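Local coordinates for Alr4995 protein (Nostoc sp., PDB 6LRH) that probably hydrolyses the guanidino group of arginine and, through a separate C-terminal region, may also cyclise ornithine with loss of ammonia, at residues A[168-173]-A[217-222]; A[66-71]-A[263-268]; A[136-141]-A[162-167]. The protein carries 1 engineered substitution. All coordinates share one frame; numbering follows the deposited sequence.

From the N terminus, residues 66-71, in the loop before strand 73-76, come first; their partner 263-268, which runs into strand 267-268, follows after 191 intervening residues, so interaction 2 closes the widest loop. Two smaller closures nest within it, one after the other. Interaction 3 joins 136-141, after strand 132-136, to 162-167, after strand 155-160. Interaction 1 opens at the very next residue and brings 168-173 against 217-222, a loop that ends in strand 221-222. None of the three cross. Asn219 of interaction 1 touches Lys263 and Ala264 of interaction 2, while Arg139 of interaction 3 packs on His168. All three converge on one bound arginine within the dimethylargininase-like part of the chain.

Interaction 1. Residues A[168-173]-A[217-222]; sequences HLDTCF and ACNTVN. With ARG (arginine), chain C.
Asp170, held from behind by Asn219, offers its carboxylate to the bound arginine, and OD1 is the atom gripped more than once: ligand NH2 donates to Asp170 OD1 at 3.0 Å, and ligand NH1 adds a weak bond to the same oxygen. Ligand NH1 also reaches Asp170 OD2 at 2.8 Å. The carboxylate thus spans both terminal nitrogens of the guanidinium. CG of Asp170 sits between backbone N and carbonyl carbon (chi1 79°), which swings the carboxylate toward the ligand; the backbone O of the same residue faces the other segment independently of that torsion. There Asn219 ND2 donates to Asp170 O, modelled at 2.5 Å, a length not to be pressed at this resolution. The bond is fairly straight (158°) and lies near the amide plane, but it arrives above the carbonyl plane. Asn219 OD1 accepts from the backbone N of Ala261 and Ala264, so the amide is fixed from both ends. One residue earlier, Cys218 CB packs on Cys172 CA at 3.6 Å. His168 O takes both the N and the OG1 of Thr171, the hydroxyl at 2.7 Å, closing the short 3-10 turn. An alanine in place of Asp170 is likely to leave the ligand's guanidinium without its carboxylate mate and freer to turn. His168 ND1 stands 3.3 Å from ligand CZ, approaching obliquely. The carboxylate's bonds to NH1 and NH2 set the orientation of the guanidinium, and the imidazole stands beside the guanidino carbon, the probable site of attack in guanidine-modifying enzymes.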
loop_
_atom_site.group_PDB
_atom_site.type_symbol
_atom_site.label_atom_id
_atom_site.label_comp_id
_atom_site.label_asym_id
_atom_site.label_seq_id
_atom_site.Cartn_x
_atom_site.Cartn_y
_atom_site.Cartn_z
ATOM N N HIS A 168 15.529 -32.319 -17.752
ATOM C CA HIS A 168 16.218 -33.608 -17.667
ATOM C C HIS A 168 17.397 -33.479 -16.768
ATOM O O HIS A 168 18.048 -32.467 -16.791
ATOM C CB HIS A 168 16.711 -34.093 -19.027
ATOM C CG HIS A 168 15.660 -34.750 -19.850
ATOM N ND1 HIS A 168 15.623 -34.650 -21.220
ATOM C CD2 HIS A 168 14.603 -35.512 -19.501
ATOM C CE1 HIS A 168 14.584 -35.313 -21.681
ATOM N NE2 HIS A 168 13.948 -35.847 -20.656
ATOM N N LEU A 169 17.697 -34.517 -16.007
ATOM C CA LEU A 169 18.818 -34.480 -15.094
ATOM C C LEU A 169 20.115 -34.139 -15.797
ATOM O O LEU A 169 20.947 -33.463 -15.248
ATOM C CB LEU A 169 18.955 -35.801 -14.369
ATOM C CG LEU A 169 19.969 -35.825 -13.237
ATOM C CD1 LEU A 169 19.607 -34.837 -12.152
ATOM C CD2 LEU A 169 20.114 -37.200 -12.663
ATOM N N ASP A 170 20.285 -34.568 -17.032
ATOM C CA ASP A 170 21.570 -34.414 -17.680
ATOM C C ASP A 170 21.792 -33.020 -18.256
ATOM O O ASP A 170 22.767 -32.790 -18.929
ATOM C CB ASP A 170 21.741 -35.487 -18.753
ATOM C CG ASP A 170 21.008 -35.177 -20.060
ATOM O OD1 ASP A 170 20.206 -34.236 -20.141
ATOM O OD2 ASP A 170 21.233 -35.916 -21.034
ATOM N N THR A 171 20.872 -32.101 -17.993
ATOM C CA THR A 171 21.029 -30.700 -18.383
ATOM C C THR A 171 21.666 -29.840 -17.279
ATOM O O THR A 171 22.062 -28.703 -17.512
ATOM C CB THR A 171 19.680 -30.073 -18.771
ATOM O OG1 THR A 171 18.807 -30.053 -17.645
ATOM C CG2 THR A 171 19.034 -30.850 -19.877
ATOM N N CYS A 172 21.771 -30.406 -16.084
ATOM C CA CYS A 172 22.254 -29.692 -14.923
ATOM C C CYS A 172 22.983 -30.606 -13.945
ATOM O O CYS A 172 23.172 -30.251 -12.796
ATOM C CB CYS A 172 21.095 -29.028 -14.215
ATOM S SG CYS A 172 19.896 -30.207 -13.722
ATOM N N PHE A 173 23.381 -31.781 -14.411
ATOM C CA PHE A 173 24.038 -32.774 -13.577
ATOM C C PHE A 173 24.910 -33.691 -14.434
ATOM O O PHE A 173 24.460 -34.233 -15.420
ATOM C CB PHE A 173 23.004 -33.594 -12.817
ATOM C CG PHE A 173 23.532 -34.269 -11.595
ATOM C CD1 PHE A 173 23.922 -35.578 -11.634
ATOM C CD2 PHE A 173 23.599 -33.596 -10.396
ATOM C CE1 PHE A 173 24.386 -36.191 -10.518
ATOM C CE2 PHE A 173 24.065 -34.217 -9.275
ATOM C CZ PHE A 173 24.458 -35.513 -9.337
ATOM N N ALA A 217 26.473 -26.435 -20.180
ATOM C CA ALA A 217 27.779 -26.941 -19.766
ATOM C C ALA A 217 27.738 -28.236 -18.948
ATOM O O ALA A 217 28.691 -28.983 -18.959
ATOM C CB ALA A 217 28.514 -25.884 -18.996
ATOM N N CYS A 218 26.646 -28.513 -18.247
ATOM C CA CYS A 218 26.494 -29.824 -17.611
ATOM C C CYS A 218 26.129 -30.927 -18.597
ATOM O O CYS A 218 26.332 -32.098 -18.316
ATOM C CB CYS A 218 25.445 -29.783 -16.514
ATOM S SG CYS A 218 25.768 -28.633 -15.221
ATOM N N ASN A 219 25.597 -30.559 -19.755
ATOM C CA ASN A 219 25.252 -31.548 -20.762
ATOM C C ASN A 219 26.504 -32.027 -21.476
ATOM O O ASN A 219 26.652 -31.889 -22.665
ATOM C CB ASN A 219 24.236 -30.967 -21.735
ATOM C CG ASN A 219 23.315 -32.004 -22.302
ATOM O OD1 ASN A 219 23.078 -32.042 -23.493
ATOM N ND2 ASN A 219 22.793 -32.861 -21.444
ATOM N N THR A 220 27.391 -32.630 -20.706
ATOM C CA THR A 220 28.763 -32.901 -21.107
ATOM C C THR A 220 29.017 -34.390 -21.300
ATOM O O THR A 220 28.511 -35.204 -20.553
ATOM C CB THR A 220 29.734 -32.330 -20.043
ATOM O OG1 THR A 220 29.966 -30.950 -20.308
ATOM C CG2 THR A 220 31.043 -33.034 -20.043
ATOM N N VAL A 221 29.787 -34.737 -22.323
ATOM C CA VAL A 221 30.208 -36.111 -22.511
ATOM C C VAL A 221 31.621 -36.277 -21.984
ATOM O O VAL A 221 32.527 -35.570 -22.401
ATOM C CB VAL A 221 30.161 -36.538 -23.991
ATOM C CG1 VAL A 221 30.621 -37.964 -24.142
ATOM C CG2 VAL A 221 28.783 -36.361 -24.550
ATOM N N ASN A 222 31.791 -37.215 -21.064
ATOM C CA ASN A 222 33.086 -37.501 -20.468
ATOM C C ASN A 222 33.527 -38.917 -20.804
ATOM O O ASN A 222 32.813 -39.885 -20.555
ATOM C CB ASN A 222 33.008 -37.268 -18.952
ATOM C CG ASN A 222 34.264 -37.688 -18.200
ATOM O OD1 ASN A 222 34.163 -38.325 -17.157
ATOM N ND2 ASN A 222 35.432 -37.310 -18.697
HETATM N N ARG C . 13.109 -32.285 -27.731
HETATM C CA ARG C . 13.615 -33.258 -26.769
HETATM C C ARG C . 12.657 -33.388 -25.621
HETATM O O ARG C . 11.987 -32.444 -25.234
HETATM C CB ARG C . 15.004 -32.875 -26.250
HETATM C CG ARG C . 15.622 -33.951 -25.402
HETATM C CD ARG C . 16.871 -33.526 -24.710
HETATM N NE ARG C . 17.498 -34.662 -24.054
HETATM C CZ ARG C . 18.345 -34.574 -23.038
HETATM N NH1 ARG C . 18.865 -35.668 -22.528
HETATM N NH2 ARG C . 18.676 -33.398 -22.542
HETATM O OXT ARG C . 12.539 -34.451 -25.057
#

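Interaction 2. Residues A[66-71]-A[263-268]; sequences LVFTAN and KALTLR. Engineered in segment 263-268: Ala264 (natural residue Cys). With ARG (arginine), chain C.
Ala70 and Ala264 meet in the close half of this contact: Ala70 N donates to Ala264 O at 3.2 Å (156°), from above the carbonyl plane. Phe68 CA makes a C-H...O contact with Ala264 O, also at 3.2 Å. With CG beside its backbone N (chi1 -61°), the Phe68 ring lies between Val67 CG2 on one face and ligand CD on the other, while Ala264 CB meets Phe68 CD1 obliquely at 3.7 Å. Leu265 CD2 also packs on Phe68 CD1, at 3.8 Å. Leu267 CB rests on Thr69 O at 3.4 Å, and the Thr69 hydroxyl bonds outward to Leu8 O. Looser is the pairing of the Val67 and Leu265 side chains, where Val67 CB stays 4.1 Å from Leu265 CD2 and a water bridges the two backbone oxygens. The Lys263 chain runs out from the contact, its NZ making a weak bond to Thr220 O. Asn71 OD1 receives ligand NE at 3.1 Å. Ala264 is engineered in place of a natural cysteine, and its CB stands 3.3 Å from ligand CZ, consistent with the nucleophile position of the guanidine-modifying family, whose substrate pocket this arrangement represents.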
loop_
_atom_site.group_PDB
_atom_site.type_symbol
_atom_site.label_atom_id
_atom_site.label_comp_id
_atom_site.label_asym_id
_atom_site.label_seq_id
_atom_site.Cartn_x
_atom_site.Cartn_y
_atom_site.Cartn_z
ATOM N N LEU A 66 14.486 -38.148 -32.408
ATOM C CA LEU A 66 15.183 -39.418 -32.316
ATOM C C LEU A 66 16.699 -39.185 -32.227
ATOM O O LEU A 66 17.429 -40.044 -31.756
ATOM C CB LEU A 66 14.838 -40.326 -33.501
ATOM C CG LEU A 66 15.160 -41.827 -33.425
ATOM C CD1 LEU A 66 14.204 -42.567 -32.540
ATOM C CD2 LEU A 66 15.145 -42.442 -34.796
ATOM N N VAL A 67 17.170 -38.014 -32.647
ATOM C CA VAL A 67 18.601 -37.716 -32.544
ATOM C C VAL A 67 19.092 -37.708 -31.105
ATOM O O VAL A 67 20.267 -37.911 -30.858
ATOM C CB VAL A 67 18.970 -36.374 -33.195
ATOM C CG1 VAL A 67 18.720 -36.429 -34.664
ATOM C CG2 VAL A 67 18.199 -35.250 -32.564
ATOM N N PHE A 68 18.193 -37.489 -30.161
ATOM C CA PHE A 68 18.574 -37.443 -28.758
ATOM C C PHE A 68 18.494 -38.822 -28.144
ATOM O O PHE A 68 17.590 -39.141 -27.388
ATOM C CB PHE A 68 17.698 -36.462 -27.985
ATOM C CG PHE A 68 17.804 -35.067 -28.471
ATOM C CD1 PHE A 68 18.987 -34.369 -28.339
ATOM C CD2 PHE A 68 16.727 -34.447 -29.073
ATOM C CE1 PHE A 68 19.095 -33.079 -28.797
ATOM C CE2 PHE A 68 16.832 -33.151 -29.531
ATOM C CZ PHE A 68 18.012 -32.466 -29.389
ATOM N N THR A 69 19.478 -39.633 -28.483
ATOM C CA THR A 69 19.549 -41.011 -28.058
ATOM C C THR A 69 19.747 -41.156 -26.543
ATOM O O THR A 69 19.590 -42.234 -26.000
ATOM C CB THR A 69 20.673 -41.724 -28.822
ATOM O OG1 THR A 69 21.936 -41.169 -28.466
ATOM C CG2 THR A 69 20.495 -41.514 -30.274
ATOM N N ALA A 70 20.057 -40.061 -25.857
ATOM C CA ALA A 70 20.226 -40.110 -24.411
ATOM C C ALA A 70 18.958 -40.540 -23.711
ATOM O O ALA A 70 19.007 -41.032 -22.590
ATOM C CB ALA A 70 20.664 -38.790 -23.892
ATOM N N ASN A 71 17.823 -40.344 -24.374
ATOM C CA ASN A 71 16.544 -40.687 -23.801
ATOM C C ASN A 71 15.999 -42.003 -24.295
ATOM O O ASN A 71 14.828 -42.255 -24.133
ATOM C CB ASN A 71 15.488 -39.619 -24.102
ATOM C CG ASN A 71 15.918 -38.226 -23.725
ATOM O OD1 ASN A 71 15.916 -37.333 -24.564
ATOM N ND2 ASN A 71 16.275 -38.026 -22.469
ATOM N N LYS A 263 25.676 -34.247 -24.506
ATOM C CA LYS A 263 25.340 -35.494 -23.829
ATOM C C LYS A 263 23.971 -36.021 -24.198
ATOM O O LYS A 263 23.750 -37.212 -24.140
ATOM C CB LYS A 263 25.418 -35.341 -22.321
ATOM C CG LYS A 263 25.403 -36.658 -21.613
ATOM C CD LYS A 263 25.609 -36.481 -20.155
ATOM C CE LYS A 263 26.285 -37.663 -19.539
ATOM N NZ LYS A 263 27.072 -37.156 -18.392
ATOM N N ALA A 264 23.060 -35.139 -24.580
ATOM C CA ALA A 264 21.735 -35.531 -25.046
ATOM C C ALA A 264 21.783 -36.292 -26.372
ATOM O O ALA A 264 20.915 -37.100 -26.649
ATOM C CB ALA A 264 20.871 -34.337 -25.182
ATOM N N LEU A 265 22.807 -36.043 -27.178
ATOM C CA LEU A 265 22.949 -36.692 -28.471
ATOM C C LEU A 265 23.698 -38.028 -28.424
ATOM O O LEU A 265 24.025 -38.587 -29.448
ATOM C CB LEU A 265 23.665 -35.758 -29.441
ATOM C CG LEU A 265 22.939 -34.473 -29.796
ATOM C CD1 LEU A 265 23.891 -33.455 -30.386
ATOM C CD2 LEU A 265 21.835 -34.783 -30.760
ATOM N N THR A 266 23.986 -38.522 -27.232
ATOM C CA THR A 266 24.720 -39.767 -27.093
ATOM C C THR A 266 24.084 -40.616 -26.017
ATOM O O THR A 266 23.412 -40.108 -25.124
ATOM C CB THR A 266 26.208 -39.564 -26.707
ATOM O OG1 THR A 266 26.294 -39.077 -25.368
ATOM C CG2 THR A 266 26.909 -38.589 -27.620
ATOM N N LEU A 267 24.316 -41.917 -26.116
ATOM C CA LEU A 267 23.969 -42.855 -25.080
ATOM C C LEU A 267 25.125 -43.843 -24.922
ATOM O O LEU A 267 25.509 -44.517 -25.865
ATOM C CB LEU A 267 22.672 -43.570 -25.422
ATOM C CG LEU A 267 22.186 -44.649 -24.458
ATOM C CD1 LEU A 267 21.812 -44.058 -23.158
ATOM C CD2 LEU A 267 21.012 -45.375 -25.055
ATOM N N ARG A 268 25.690 -43.918 -23.731
ATOM C CA ARG A 268 26.768 -44.845 -23.494
ATOM C C ARG A 268 26.188 -46.203 -23.209
ATOM O O ARG A 268 25.499 -46.367 -22.235
ATOM C CB ARG A 268 27.642 -44.373 -22.341
ATOM C CG ARG A 268 28.904 -45.171 -22.165
ATOM C CD ARG A 268 29.902 -44.458 -21.263
ATOM N NE ARG A 268 30.901 -45.379 -20.737
ATOM C CZ ARG A 268 32.050 -45.006 -20.193
ATOM N NH1 ARG A 268 32.352 -43.727 -20.116
ATOM N NH2 ARG A 268 32.892 -45.911 -19.730
HETATM N N ARG C . 13.109 -32.285 -27.731
HETATM C CA ARG C . 13.615 -33.258 -26.769
HETATM C C ARG C . 12.657 -33.388 -25.621
HETATM O O ARG C . 11.987 -32.444 -25.234
HETATM C CB ARG C . 15.004 -32.875 -26.250
HETATM C CG ARG C . 15.622 -33.951 -25.402
HETATM C CD ARG C . 16.871 -33.526 -24.710
HETATM N NE ARG C . 17.498 -34.662 -24.054
HETATM C CZ ARG C . 18.345 -34.574 -23.038
HETATM N NH1 ARG C . 18.865 -35.668 -22.528
HETATM N NH2 ARG C . 18.676 -33.398 -22.542
HETATM O OXT ARG C . 12.539 -34.451 -25.057
HETATM O O HOH W 1 22.825 -38.044 -31.951
#

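Interaction 3. Residues A[136-141]-A[162-167]. With ARG (arginine), chain C.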
loop_
_atom_site.group_PDB
_atom_site.type_symbol
_atom_site.label_atom_id
_atom_site.label_comp_id
_atom_site.label_asym_id
_atom_site.label_seq_id
_atom_site.Cartn_x
_atom_site.Cartn_y
_atom_site.Cartn_z
ATOM N N TYR A 136 13.586 -36.685 -11.169
ATOM C CA TYR A 136 12.152 -36.654 -11.379
ATOM C C TYR A 136 11.671 -35.219 -11.267
ATOM O O TYR A 136 12.414 -34.355 -10.861
ATOM C CB TYR A 136 11.429 -37.569 -10.383
ATOM C CG TYR A 136 11.437 -37.135 -8.943
ATOM C CD1 TYR A 136 10.336 -36.527 -8.390
ATOM C CD2 TYR A 136 12.535 -37.373 -8.123
ATOM C CE1 TYR A 136 10.319 -36.147 -7.073
ATOM C CE2 TYR A 136 12.529 -37.000 -6.789
ATOM C CZ TYR A 136 11.417 -36.379 -6.275
ATOM O OH TYR A 136 11.383 -35.984 -4.967
ATOM N N GLY A 137 10.432 -34.955 -11.646
ATOM C CA GLY A 137 9.913 -33.615 -11.534
ATOM C C GLY A 137 9.227 -33.118 -12.777
ATOM O O GLY A 137 8.161 -32.537 -12.702
ATOM N N PHE A 138 9.826 -33.344 -13.932
ATOM C CA PHE A 138 9.231 -32.847 -15.161
ATOM C C PHE A 138 8.914 -33.951 -16.149
ATOM O O PHE A 138 7.914 -33.873 -16.846
ATOM C CB PHE A 138 10.149 -31.806 -15.816
ATOM C CG PHE A 138 10.328 -30.585 -14.995
ATOM C CD1 PHE A 138 9.347 -29.623 -14.961
ATOM C CD2 PHE A 138 11.451 -30.420 -14.217
ATOM C CE1 PHE A 138 9.475 -28.520 -14.196
ATOM C CE2 PHE A 138 11.583 -29.313 -13.442
ATOM C CZ PHE A 138 10.582 -28.359 -13.431
ATOM N N ARG A 139 9.768 -34.967 -16.213
ATOM C CA ARG A 139 9.620 -36.015 -17.214
ATOM C C ARG A 139 9.440 -37.366 -16.570
ATOM O O ARG A 139 8.341 -37.869 -16.507
ATOM C CB ARG A 139 10.813 -36.045 -18.157
ATOM C CG ARG A 139 10.871 -34.879 -19.103
ATOM C CD ARG A 139 9.684 -34.842 -20.017
ATOM N NE ARG A 139 9.719 -33.708 -20.933
ATOM C CZ ARG A 139 10.414 -33.677 -22.063
ATOM N NH1 ARG A 139 11.149 -34.715 -22.425
ATOM N NH2 ARG A 139 10.381 -32.610 -22.831
ATOM N N SER A 140 10.520 -37.963 -16.106
ATOM C CA SER A 140 10.425 -39.214 -15.379
ATOM C C SER A 140 9.649 -39.055 -14.091
ATOM O O SER A 140 9.703 -38.030 -13.436
ATOM C CB SER A 140 11.811 -39.769 -15.077
ATOM O OG SER A 140 12.480 -40.087 -16.276
ATOM N N GLU A 141 8.927 -40.109 -13.752
ATOM C CA GLU A 141 8.089 -40.179 -12.580
ATOM C C GLU A 141 8.843 -40.826 -11.417
ATOM O O GLU A 141 9.599 -41.758 -11.601
ATOM C CB GLU A 141 6.822 -40.955 -12.938
ATOM C CG GLU A 141 6.109 -41.580 -11.785
ATOM C CD GLU A 141 5.396 -40.564 -10.930
ATOM O OE1 GLU A 141 4.963 -39.523 -11.495
ATOM O OE2 GLU A 141 5.259 -40.814 -9.703
ATOM N N ILE A 162 13.550 -28.650 -10.181
ATOM C CA ILE A 162 12.602 -27.564 -9.892
ATOM C C ILE A 162 12.584 -26.381 -10.875
ATOM O O ILE A 162 11.773 -25.480 -10.736
ATOM C CB ILE A 162 12.856 -26.966 -8.503
ATOM C CG1 ILE A 162 14.295 -26.528 -8.395
ATOM C CG2 ILE A 162 12.542 -27.954 -7.429
ATOM C CD1 ILE A 162 14.547 -25.594 -7.303
ATOM N N ASP A 163 13.486 -26.380 -11.845
ATOM C CA ASP A 163 13.568 -25.344 -12.869
ATOM C C ASP A 163 13.177 -25.951 -14.218
ATOM O O ASP A 163 13.810 -26.888 -14.690
ATOM C CB ASP A 163 14.990 -24.773 -12.912
ATOM C CG ASP A 163 15.120 -23.543 -13.791
ATOM O OD1 ASP A 163 15.999 -22.707 -13.507
ATOM O OD2 ASP A 163 14.361 -23.402 -14.767
ATOM N N GLU A 164 12.141 -25.422 -14.845
ATOM C CA GLU A 164 11.624 -26.034 -16.062
ATOM C C GLU A 164 12.575 -25.945 -17.270
ATOM O O GLU A 164 12.375 -26.608 -18.283
ATOM C CB GLU A 164 10.278 -25.406 -16.419
ATOM C CG GLU A 164 9.403 -26.324 -17.249
ATOM C CD GLU A 164 8.268 -25.604 -17.942
ATOM O OE1 GLU A 164 8.119 -24.382 -17.727
ATOM O OE2 GLU A 164 7.533 -26.266 -18.708
ATOM N N ARG A 165 13.596 -25.108 -17.175
ATOM C CA ARG A 165 14.590 -25.017 -18.229
ATOM C C ARG A 165 15.558 -26.177 -18.122
ATOM O O ARG A 165 16.245 -26.513 -19.073
ATOM C CB ARG A 165 15.353 -23.712 -18.143
ATOM C CG ARG A 165 14.541 -22.464 -18.361
ATOM C CD ARG A 165 15.415 -21.300 -18.074
ATOM N NE ARG A 165 15.965 -21.406 -16.732
ATOM C CZ ARG A 165 16.915 -20.623 -16.254
ATOM N NH1 ARG A 165 17.437 -19.682 -17.014
ATOM N NH2 ARG A 165 17.343 -20.796 -15.020
ATOM N N PHE A 166 15.601 -26.779 -16.939
ATOM C CA PHE A 166 16.471 -27.899 -16.680
ATOM C C PHE A 166 15.635 -29.117 -16.322
ATOM O O PHE A 166 15.642 -29.593 -15.194
ATOM C CB PHE A 166 17.472 -27.521 -15.591
ATOM C CG PHE A 166 18.353 -26.386 -15.991
ATOM C CD1 PHE A 166 19.347 -26.564 -16.922
ATOM C CD2 PHE A 166 18.152 -25.121 -15.487
ATOM C CE1 PHE A 166 20.136 -25.519 -17.318
ATOM C CE2 PHE A 166 18.951 -24.067 -15.892
ATOM C CZ PHE A 166 19.934 -24.276 -16.807
ATOM N N TYR A 167 14.927 -29.617 -17.327
ATOM C CA TYR A 167 13.867 -30.600 -17.168
ATOM C C TYR A 167 14.346 -32.070 -17.183
ATOM O O TYR A 167 13.640 -32.947 -16.707
ATOM C CB TYR A 167 12.815 -30.369 -18.261
ATOM C CG TYR A 167 13.381 -30.508 -19.639
ATOM C CD1 TYR A 167 14.044 -29.458 -20.249
ATOM C CD2 TYR A 167 13.302 -31.709 -20.313
ATOM C CE1 TYR A 167 14.601 -29.602 -21.499
ATOM C CE2 TYR A 167 13.856 -31.863 -21.561
ATOM C CZ TYR A 167 14.498 -30.813 -22.150
ATOM O OH TYR A 167 15.035 -30.977 -23.392
HETATM N N ARG C . 13.109 -32.285 -27.731
HETATM C CA ARG C . 13.615 -33.258 -26.769
HETATM C C ARG C . 12.657 -33.388 -25.621
HETATM O O ARG C . 11.987 -32.444 -25.234
HETATM C CB ARG C . 15.004 -32.875 -26.250
HETATM C CG ARG C . 15.622 -33.951 -25.402
HETATM C CD ARG C . 16.871 -33.526 -24.710
HETATM N NE ARG C . 17.498 -34.662 -24.054
HETATM C CZ ARG C . 18.345 -34.574 -23.038
HETATM N NH1 ARG C . 18.865 -35.668 -22.528
HETATM N NH2 ARG C . 18.676 -33.398 -22.542
HETATM O OXT ARG C . 12.539 -34.451 -25.057
HETATM O O HOH W 2 12.335 -35.107 -15.197
#
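Arg139 lays its guanidinium alongside Tyr167, whose CD2 lies over the centre of one face at 3.9 Å, with ring and guanidinium planes 40° apart. At its edge that guanidinium meets the ligand carboxylate end-on: NH1 donates to ligand OXT at 3.0 Å and NH2 to ligand O at 2.9 Å, both nearly straight (at least 173°). This two-pronged grip fixes the alpha-carboxylate, and a bend at chi2 of Arg139 (-62°) helps to bring the guanidinium beside Tyr167. The Tyr167 hydroxyl touches ligand CD at 3.4 Å, placing the phenol against the substrate's aliphatic chain.

In the next shell, Glu118 makes a salt bridge to Arg139 NH1, and a water ties Arg139 N to Tyr167 O. Phe138 CB packs on Tyr167 CB at 3.9 Å, while Glu164 CA sits over the Phe138 ring face, a CH-pi contact 4.1 Å from the centroid. Asp163 holds the turn that presents Glu164: Arg165 NE and NH2 grip its carboxylate side-on, and its OD2 also accepts from Arg165 N in an Asx turn. Arg165 in turn makes a cation-pi contact with Trp479 of the second subunit.

Both segments leave adjacent parallel strands, 132-136 and 155-160, and the pairing continues just past the second strand in a backbone bond between Tyr136 and Leu161; helix 145-152 connects these strands, and strand 173-175 lies beyond the second loop.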